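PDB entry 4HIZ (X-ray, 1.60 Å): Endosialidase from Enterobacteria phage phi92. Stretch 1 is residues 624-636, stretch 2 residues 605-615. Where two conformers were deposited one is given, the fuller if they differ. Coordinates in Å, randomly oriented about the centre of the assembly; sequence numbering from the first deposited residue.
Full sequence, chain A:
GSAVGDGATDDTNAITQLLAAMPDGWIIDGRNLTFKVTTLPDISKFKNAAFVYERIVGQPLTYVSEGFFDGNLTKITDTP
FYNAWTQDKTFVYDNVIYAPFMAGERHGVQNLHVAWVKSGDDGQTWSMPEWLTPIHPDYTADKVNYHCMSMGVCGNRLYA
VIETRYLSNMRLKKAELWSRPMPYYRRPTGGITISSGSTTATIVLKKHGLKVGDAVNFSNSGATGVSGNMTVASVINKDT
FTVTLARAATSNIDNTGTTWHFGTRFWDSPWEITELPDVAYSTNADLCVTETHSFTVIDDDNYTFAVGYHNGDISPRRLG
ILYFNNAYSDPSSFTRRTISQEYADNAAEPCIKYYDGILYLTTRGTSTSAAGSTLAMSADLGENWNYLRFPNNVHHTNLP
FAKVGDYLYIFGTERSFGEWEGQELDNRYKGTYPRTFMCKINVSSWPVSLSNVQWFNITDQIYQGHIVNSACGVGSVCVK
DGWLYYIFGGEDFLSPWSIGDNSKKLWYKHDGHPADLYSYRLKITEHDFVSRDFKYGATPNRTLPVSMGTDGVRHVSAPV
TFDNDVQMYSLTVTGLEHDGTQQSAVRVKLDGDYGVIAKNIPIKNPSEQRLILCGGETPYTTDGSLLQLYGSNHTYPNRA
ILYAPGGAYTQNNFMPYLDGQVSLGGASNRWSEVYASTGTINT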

ATOM      1  N   GLY A 624     -30.306 -14.052 -25.278  1.00 13.09           N
ATOM      2  CA  GLY A 624     -29.933 -12.966 -26.180  1.00 12.20           C
ATOM      3  C   GLY A 624     -29.383 -13.491 -27.495  1.00 12.84           C
ATOM      4  O   GLY A 624     -29.052 -14.672 -27.639  1.00 14.40           O
ATOM      5  N   SER A 625     -29.310 -12.619 -28.486  0.73 12.32           N
ATOM      6  CA  SER A 625     -28.579 -12.951 -29.711  0.73 11.25           C
ATOM      7  C   SER A 625     -27.098 -13.155 -29.397  0.73 12.22           C
ATOM      8  O   SER A 625     -26.575 -12.583 -28.434  0.73 13.43           O
ATOM      9  CB  SER A 625     -28.765 -11.836 -30.754  0.73 11.30           C
ATOM     10  OG  SER A 625     -28.306 -10.598 -30.254  0.73 11.80           O
ATOM     11  N   LEU A 626     -26.437 -13.971 -30.217  1.00 11.55           N
ATOM     12  CA  LEU A 626     -25.022 -14.336 -30.019  1.00 12.32           C
ATOM     13  C   LEU A 626     -24.307 -14.281 -31.361  1.00 12.00           C
ATOM     14  O   LEU A 626     -24.889 -14.672 -32.381  1.00 13.17           O
ATOM     15  CB  LEU A 626     -24.867 -15.814 -29.577  1.00 13.38           C
ATOM     16  CG  LEU A 626     -25.681 -16.279 -28.375  1.00 15.23           C
ATOM     17  CD1 LEU A 626     -25.557 -17.807 -28.232  1.00 16.98           C
ATOM     18  CD2 LEU A 626     -25.206 -15.590 -27.098  1.00 15.65           C
ATOM     19  N   LEU A 627     -23.043 -13.850 -31.354  1.00 11.46           N
ATOM     20  CA  LEU A 627     -22.167 -14.133 -32.495  1.00 10.25           C
ATOM     21  C   LEU A 627     -21.036 -15.018 -31.972  1.00 10.49           C
ATOM     22  O   LEU A 627     -20.343 -14.659 -31.013  1.00 10.99           O
ATOM     23  CB  LEU A 627     -21.598 -12.826 -33.071  1.00 10.55           C
ATOM     24  CG  LEU A 627     -20.491 -13.060 -34.137  1.00 11.67           C
ATOM     25  CD1 LEU A 627     -21.062 -13.798 -35.349  1.00 12.68           C
ATOM     26  CD2 LEU A 627     -19.851 -11.687 -34.557  1.00 13.45           C
ATOM     27  N   GLN A 628     -20.873 -16.197 -32.571  1.00 11.22           N
ATOM     28  CA  GLN A 628     -19.793 -17.090 -32.152  1.00 10.73           C
ATOM     29  C   GLN A 628     -18.747 -17.141 -33.265  1.00 11.31           C
ATOM     30  O   GLN A 628     -19.061 -17.416 -34.444  1.00 12.31           O
ATOM     31  CB  GLN A 628     -20.316 -18.517 -31.844  1.00 11.10           C
ATOM     32  CG  GLN A 628     -21.346 -18.502 -30.674  1.00 12.63           C
ATOM     33  CD  GLN A 628     -21.403 -19.821 -29.937  1.00 14.56           C
ATOM     34  OE1 GLN A 628     -20.434 -20.565 -29.901  1.00 15.28           O
ATOM     35  NE2 GLN A 628     -22.540 -20.093 -29.308  1.00 15.80           N
ATOM     36  N   LEU A 629     -17.506 -16.872 -32.890  1.00 10.77           N
ATOM     37  CA  LEU A 629     -16.397 -16.927 -33.843  1.00 11.36           C
ATOM     38  C   LEU A 629     -15.533 -18.101 -33.396  1.00 11.46           C
ATOM     39  O   LEU A 629     -14.972 -18.060 -32.291  1.00 11.20           O
ATOM     40  CB  LEU A 629     -15.590 -15.619 -33.753  1.00 11.55           C
ATOM     41  CG  LEU A 629     -16.388 -14.374 -34.160  1.00 13.08           C
ATOM     42  CD1 LEU A 629     -15.607 -13.037 -33.871  1.00 14.08           C
ATOM     43  CD2 LEU A 629     -16.856 -14.477 -35.610  1.00 14.76           C
ATOM     44  N   TYR A 630     -15.450 -19.161 -34.209  1.00 11.27           N
ATOM     45  CA  TYR A 630     -14.664 -20.334 -33.813  1.00 11.83           C
ATOM     46  C   TYR A 630     -13.184 -20.168 -34.164  1.00 13.12           C
ATOM     47  O   TYR A 630     -12.854 -19.575 -35.185  1.00 14.30           O
ATOM     48  CB  TYR A 630     -15.182 -21.600 -34.522  1.00 12.74           C
ATOM     49  CG  TYR A 630     -16.556 -22.113 -34.127  1.00 14.33           C
ATOM     50  CD1 TYR A 630     -17.378 -21.441 -33.238  1.00 15.10           C
ATOM     51  CD2 TYR A 630     -17.021 -23.299 -34.669  1.00 15.80           C
ATOM     52  CE1 TYR A 630     -18.658 -21.968 -32.875  1.00 15.11           C
ATOM     53  CE2 TYR A 630     -18.260 -23.820 -34.354  1.00 17.27           C
ATOM     54  CZ  TYR A 630     -19.084 -23.161 -33.450  1.00 15.97           C
ATOM     55  OH  TYR A 630     -20.330 -23.707 -33.144  1.00 17.00           O
ATOM     56  N   GLY A 631     -12.308 -20.669 -33.303  1.00 12.05           N
ATOM     57  CA  GLY A 631     -10.872 -20.639 -33.544  1.00 11.89           C
ATOM     58  C   GLY A 631     -10.427 -21.787 -34.440  1.00 12.97           C
ATOM     59  O   GLY A 631     -11.189 -22.720 -34.753  1.00 13.87           O
ATOM     60  N   SER A 632      -9.151 -21.739 -34.795  1.00 13.73           N
ATOM     61  CA  SER A 632      -8.528 -22.775 -35.619  1.00 14.50           C
ATOM     62  C   SER A 632      -8.410 -24.124 -34.910  1.00 14.92           C
ATOM     63  O   SER A 632      -8.237 -25.167 -35.573  1.00 16.22           O
ATOM     64  CB  SER A 632      -7.151 -22.276 -36.069  1.00 16.36           C
ATOM     65  OG  SER A 632      -6.294 -22.088 -34.946  1.00 17.28           O
ATOM     66  N   ASN A 633      -8.491 -24.112 -33.581  1.00 13.34           N
ATOM     67  CA  ASN A 633      -8.405 -25.383 -32.833  1.00 14.06           C
ATOM     68  C   ASN A 633      -9.759 -26.024 -32.593  1.00 14.47           C
ATOM     69  O   ASN A 633      -9.827 -27.158 -32.129  1.00 16.33           O
ATOM     70  CB  ASN A 633      -7.714 -25.184 -31.483  1.00 15.63           C
ATOM     71  CG  ASN A 633      -6.277 -24.804 -31.630  1.00 17.73           C
ATOM     72  OD1 ASN A 633      -5.435 -25.666 -31.776  1.00 22.10           O
ATOM     73  ND2 ASN A 633      -5.983 -23.513 -31.618  1.00 17.40           N
ATOM     74  N   HIS A 634     -10.841 -25.322 -32.935  1.00 14.30           N
ATOM     75  CA  HIS A 634     -12.165 -25.859 -32.698  1.00 14.12           C
ATOM     76  C   HIS A 634     -12.397 -27.161 -33.499  1.00 15.05           C
ATOM     77  O   HIS A 634     -11.817 -27.345 -34.568  1.00 15.97           O
ATOM     78  CB  HIS A 634     -13.213 -24.822 -33.127  1.00 13.92           C
ATOM     79  CG  HIS A 634     -14.582 -25.115 -32.608  1.00 14.49           C
ATOM     80  ND1 HIS A 634     -15.428 -26.028 -33.203  1.00 15.14           N
ATOM     81  CD2 HIS A 634     -15.254 -24.613 -31.542  1.00 14.83           C
ATOM     82  CE1 HIS A 634     -16.558 -26.087 -32.513  1.00 16.12           C
ATOM     83  NE2 HIS A 634     -16.481 -25.227 -31.509  1.00 15.87           N
ATOM     84  N   THR A 635     -13.234 -28.056 -32.987  1.00 16.33           N
ATOM     85  CA  THR A 635     -13.667 -29.221 -33.764  1.00 18.49           C
ATOM     86  C   THR A 635     -14.044 -28.893 -35.218  1.00 17.93           C
ATOM     87  O   THR A 635     -13.722 -29.663 -36.146  1.00 19.17           O
ATOM     88  CB  THR A 635     -14.894 -29.855 -33.093  1.00 22.14           C
ATOM     89  OG1 THR A 635     -14.528 -30.245 -31.775  1.00 22.60           O
ATOM     90  CG2 THR A 635     -15.393 -31.075 -33.873  1.00 24.33           C
ATOM     91  N   TYR A 636     -14.742 -27.766 -35.400  1.00 16.94           N
ATOM     92  CA  TYR A 636     -15.086 -27.254 -36.725  1.00 17.28           C
ATOM     93  C   TYR A 636     -14.358 -25.923 -36.891  1.00 16.65           C
ATOM     94  O   TYR A 636     -14.891 -24.861 -36.584  1.00 16.53           O
ATOM     95  CB  TYR A 636     -16.602 -27.062 -36.837  1.00 19.27           C
ATOM     96  CG  TYR A 636     -17.351 -28.336 -36.533  1.00 22.85           C
ATOM     97  CD1 TYR A 636     -17.377 -29.375 -37.452  1.00 27.70           C
ATOM     98  CD2 TYR A 636     -18.034 -28.499 -35.331  1.00 25.08           C
ATOM     99  CE1 TYR A 636     -18.067 -30.560 -37.186  1.00 33.16           C
ATOM    100  CE2 TYR A 636     -18.720 -29.690 -35.052  1.00 30.74           C
ATOM    101  CZ  TYR A 636     -18.732 -30.709 -35.983  1.00 36.14           C
ATOM    102  OH  TYR A 636     -19.407 -31.880 -35.708  1.00 42.05           O
TER
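Stretch 2 605-615: NPSEQRLILCG

After Asn605, stretch 2 makes a 3-10 segment, 606-608, and passes through Gln609 into a strand, 610-614, that lies antiparallel to strand 626-630 of stretch 1; the N-to-C directions differ by 169° and the axes approach to 4.7 Å. The register pairs Tyr630 with Arg610, Leu629 with Leu611, Gln628 with Ile612, Leu627 with Leu613 and Leu626 with Cys614. Leu629 and Leu627 form the hydrogen-bonded pairs: Leu611 N to Leu629 O, Leu629 N to Leu611 O, Leu613 N to Leu627 O and Leu627 N to Leu613 O are all 2.9 Å. The ladder continues past both strands, with Gly615 N to Ser625 O at 2.9 Å and Gly631 N to Gln609 O at 2.8 Å. Beyond it stretch 1 folds into a type I turn, Gly631 to His634, and meets the 3-10 segment, where Thr635 N bonds Ser607 O at 3.0 Å.

The alternation sorts the side chains. Leu627, Leu629, Leu611 and Leu613 share one face, an all-leucine surface on which Leu627 CD2 meets Leu613 CD1 at 3.8 Å. The other face grades from apolar to polar: Leu626 CD2 packs on Cys614 SG at 3.7 Å and Ile612 CG2 at 4.1 Å, then Gln628 OE1 accepts from Arg610 NE at 3.0 Å. That bond is diagonal, since Gln628 pairs with Ile612. A water bridges the same two side chains, 2.9 Å from Arg610 NH2 and 3.0 Å from Gln628 NE2, while Arg610 NH1 forms a salt bridge with Glu608 OE1 at 2.9 Å.

At the turn, Gln609, extended with chi1 and chi2 both t, points toward stretch 1. Its OE1 takes hydrogen bonds from Asn633 N at 3.1 Å and Asn633 ND2 at 3.0 Å. Glycine suits position 631: an ideal CB on Gly631 would clash with Gln609 OE1.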

ATOM      1  N   ASN A 605      -9.501 -27.826 -23.114  1.00 18.53           N
ATOM      2  CA  ASN A 605     -10.171 -28.436 -24.250  1.00 17.53           C
ATOM      3  C   ASN A 605     -10.053 -27.536 -25.477  1.00 16.65           C
ATOM      4  O   ASN A 605     -10.976 -26.775 -25.794  1.00 16.25           O
ATOM      5  CB  ASN A 605     -11.639 -28.681 -23.927  1.00 18.67           C
ATOM      6  CG  ASN A 605     -11.835 -29.586 -22.715  1.00 21.13           C
ATOM      7  OD1 ASN A 605     -11.585 -30.802 -22.796  1.00 22.87           O
ATOM      8  ND2 ASN A 605     -12.307 -29.015 -21.591  1.00 20.62           N
ATOM      9  N   PRO A 606      -8.930 -27.645 -26.195  1.00 16.96           N
ATOM     10  CA  PRO A 606      -8.692 -26.774 -27.355  1.00 17.91           C
ATOM     11  C   PRO A 606      -9.805 -26.892 -28.393  1.00 17.04           C
ATOM     12  O   PRO A 606     -10.049 -25.928 -29.113  1.00 17.85           O
ATOM     13  CB  PRO A 606      -7.376 -27.309 -27.951  1.00 19.54           C
ATOM     14  CG  PRO A 606      -6.695 -28.037 -26.840  1.00 20.23           C
ATOM     15  CD  PRO A 606      -7.771 -28.477 -25.853  1.00 18.62           C
ATOM     16  N   SER A 607     -10.468 -28.041 -28.469  1.00 16.47           N
ATOM     17  CA  SER A 607     -11.510 -28.238 -29.470  1.00 16.70           C
ATOM     18  C   SER A 607     -12.744 -27.361 -29.231  1.00 15.77           C
ATOM     19  O   SER A 607     -13.643 -27.341 -30.062  1.00 16.46           O
ATOM     20  CB  SER A 607     -11.924 -29.716 -29.520  1.00 19.01           C
ATOM     21  OG  SER A 607     -12.522 -30.078 -28.284  1.00 21.15           O
ATOM     22  N   GLU A 608     -12.779 -26.641 -28.104  1.00 14.64           N
ATOM     23  CA  GLU A 608     -13.884 -25.722 -27.811  1.00 15.58           C
ATOM     24  C   GLU A 608     -13.603 -24.299 -28.278  1.00 14.29           C
ATOM     25  O   GLU A 608     -14.510 -23.448 -28.232  1.00 13.79           O
ATOM     26  CB  GLU A 608     -14.143 -25.638 -26.303  1.00 17.39           C
ATOM     27  CG  GLU A 608     -14.616 -26.972 -25.705  1.00 22.03           C
ATOM     28  CD  GLU A 608     -16.092 -27.247 -25.968  1.00 31.49           C
ATOM     29  OE1 GLU A 608     -16.903 -26.313 -26.005  1.00 34.74           O
ATOM     30  OE2 GLU A 608     -16.457 -28.424 -26.111  1.00 37.47           O
ATOM     31  N   GLN A 609     -12.371 -24.034 -28.708  1.00 12.51           N
ATOM     32  CA  GLN A 609     -11.890 -22.645 -28.877  1.00 11.79           C
ATOM     33  C   GLN A 609     -12.837 -21.744 -29.673  1.00 12.11           C
ATOM     34  O   GLN A 609     -13.047 -21.949 -30.885  1.00 12.16           O
ATOM     35  CB  GLN A 609     -10.525 -22.615 -29.570  1.00 12.55           C
ATOM     36  CG  GLN A 609      -9.945 -21.189 -29.627  1.00 11.99           C
ATOM     37  CD  GLN A 609      -8.674 -21.140 -30.470  1.00 13.37           C
ATOM     38  OE1 GLN A 609      -8.521 -21.914 -31.418  1.00 13.62           O
ATOM     39  NE2 GLN A 609      -7.758 -20.240 -30.124  1.00 14.46           N
ATOM     40  N   ARG A 610     -13.367 -20.722 -28.995  1.00 11.13           N
ATOM     41  CA  ARG A 610     -14.225 -19.756 -29.673  1.00 10.66           C
ATOM     42  C   ARG A 610     -14.469 -18.550 -28.784  1.00 10.70           C
ATOM     43  O   ARG A 610     -14.323 -18.607 -27.547  1.00 10.71           O
ATOM     44  CB  ARG A 610     -15.570 -20.407 -30.030  1.00 10.79           C
ATOM     45  CG  ARG A 610     -16.442 -20.785 -28.796  1.00 12.00           C
ATOM     46  CD  ARG A 610     -17.522 -21.751 -29.260  1.00 12.56           C
ATOM     47  NE  ARG A 610     -18.527 -22.101 -28.247  1.00 13.40           N
ATOM     48  CZ  ARG A 610     -18.364 -23.038 -27.320  1.00 15.03           C
ATOM     49  NH1 ARG A 610     -17.202 -23.710 -27.200  1.00 15.13           N
ATOM     50  NH2 ARG A 610     -19.385 -23.314 -26.510  1.00 16.82           N
ATOM     51  N   LEU A 611     -14.840 -17.464 -29.442  1.00 10.48           N
ATOM     52  CA  LEU A 611     -15.221 -16.237 -28.754  1.00 10.59           C
ATOM     53  C   LEU A 611     -16.732 -16.068 -28.934  1.00 11.59           C
ATOM     54  O   LEU A 611     -17.234 -16.188 -30.056  1.00 11.96           O
ATOM     55  CB  LEU A 611     -14.466 -15.037 -29.380  1.00 11.70           C
ATOM     56  CG  LEU A 611     -14.774 -13.668 -28.728  1.00 14.21           C
ATOM     57  CD1 LEU A 611     -14.342 -13.591 -27.252  1.00 14.88           C
ATOM     58  CD2 LEU A 611     -14.147 -12.493 -29.534  1.00 14.29           C
ATOM     59  N   ILE A 612     -17.459 -15.809 -27.843  1.00 12.07           N
ATOM     60  CA  ILE A 612     -18.929 -15.675 -27.928  1.00 11.83           C
ATOM     61  C   ILE A 612     -19.311 -14.252 -27.504  1.00 12.16           C
ATOM     62  O   ILE A 612     -19.083 -13.847 -26.363  1.00 13.78           O
ATOM     63  CB  ILE A 612     -19.690 -16.677 -27.023  1.00 12.13           C
ATOM     64  CG1 ILE A 612     -19.187 -18.106 -27.297  1.00 11.59           C
ATOM     65  CG2 ILE A 612     -21.211 -16.549 -27.288  1.00 12.52           C
ATOM     66  CD1 ILE A 612     -19.808 -19.137 -26.317  1.00 12.81           C
ATOM     67  N   LEU A 613     -19.894 -13.499 -28.419  1.00 10.98           N
ATOM     68  CA  LEU A 613     -20.346 -12.143 -28.122  0.50 11.64           C
ATOM     69  C   LEU A 613     -21.835 -12.235 -27.896  1.00 10.98           C
ATOM     70  O   LEU A 613     -22.544 -12.785 -28.731  1.00 11.90           O
ATOM     71  CB  LEU A 613     -20.070 -11.237 -29.316  0.50 13.49           C
ATOM     72  CG  LEU A 613     -18.606 -11.177 -29.749  0.50 15.16           C
ATOM     73  CD1 LEU A 613     -18.547 -10.634 -31.149  0.50 15.54           C
ATOM     74  CD2 LEU A 613     -17.825 -10.286 -28.796  0.50 15.73           C
ATOM     75  N   CYS A 614     -22.315 -11.710 -26.764  1.00 11.21           N
ATOM     76  CA  CYS A 614     -23.708 -11.952 -26.343  1.00 11.90           C
ATOM     77  C   CYS A 614     -24.468 -10.675 -26.074  1.00 11.64           C
ATOM     78  O   CYS A 614     -23.970  -9.810 -25.350  1.00 12.70           O
ATOM     79  CB  CYS A 614     -23.732 -12.741 -25.019  1.00 14.23           C
ATOM     80  SG  CYS A 614     -22.622 -14.139 -24.915  1.00 17.39           S
ATOM     81  N   GLY A 615     -25.682 -10.575 -26.617  1.00 11.12           N
ATOM     82  CA  GLY A 615     -26.518  -9.407 -26.350  1.00 11.87           C
ATOM     83  C   GLY A 615     -27.213  -9.500 -24.998  1.00 12.90           C
ATOM     84  O   GLY A 615     -27.738  -8.476 -24.513  1.00 13.29           O
TER
HETATM   85  O   HOH W   1     -16.198 -28.438 -29.734  1.00 33.73           O
HETATM   86  O   HOH W   2     -22.023 -22.279 -27.263  1.00 22.18           O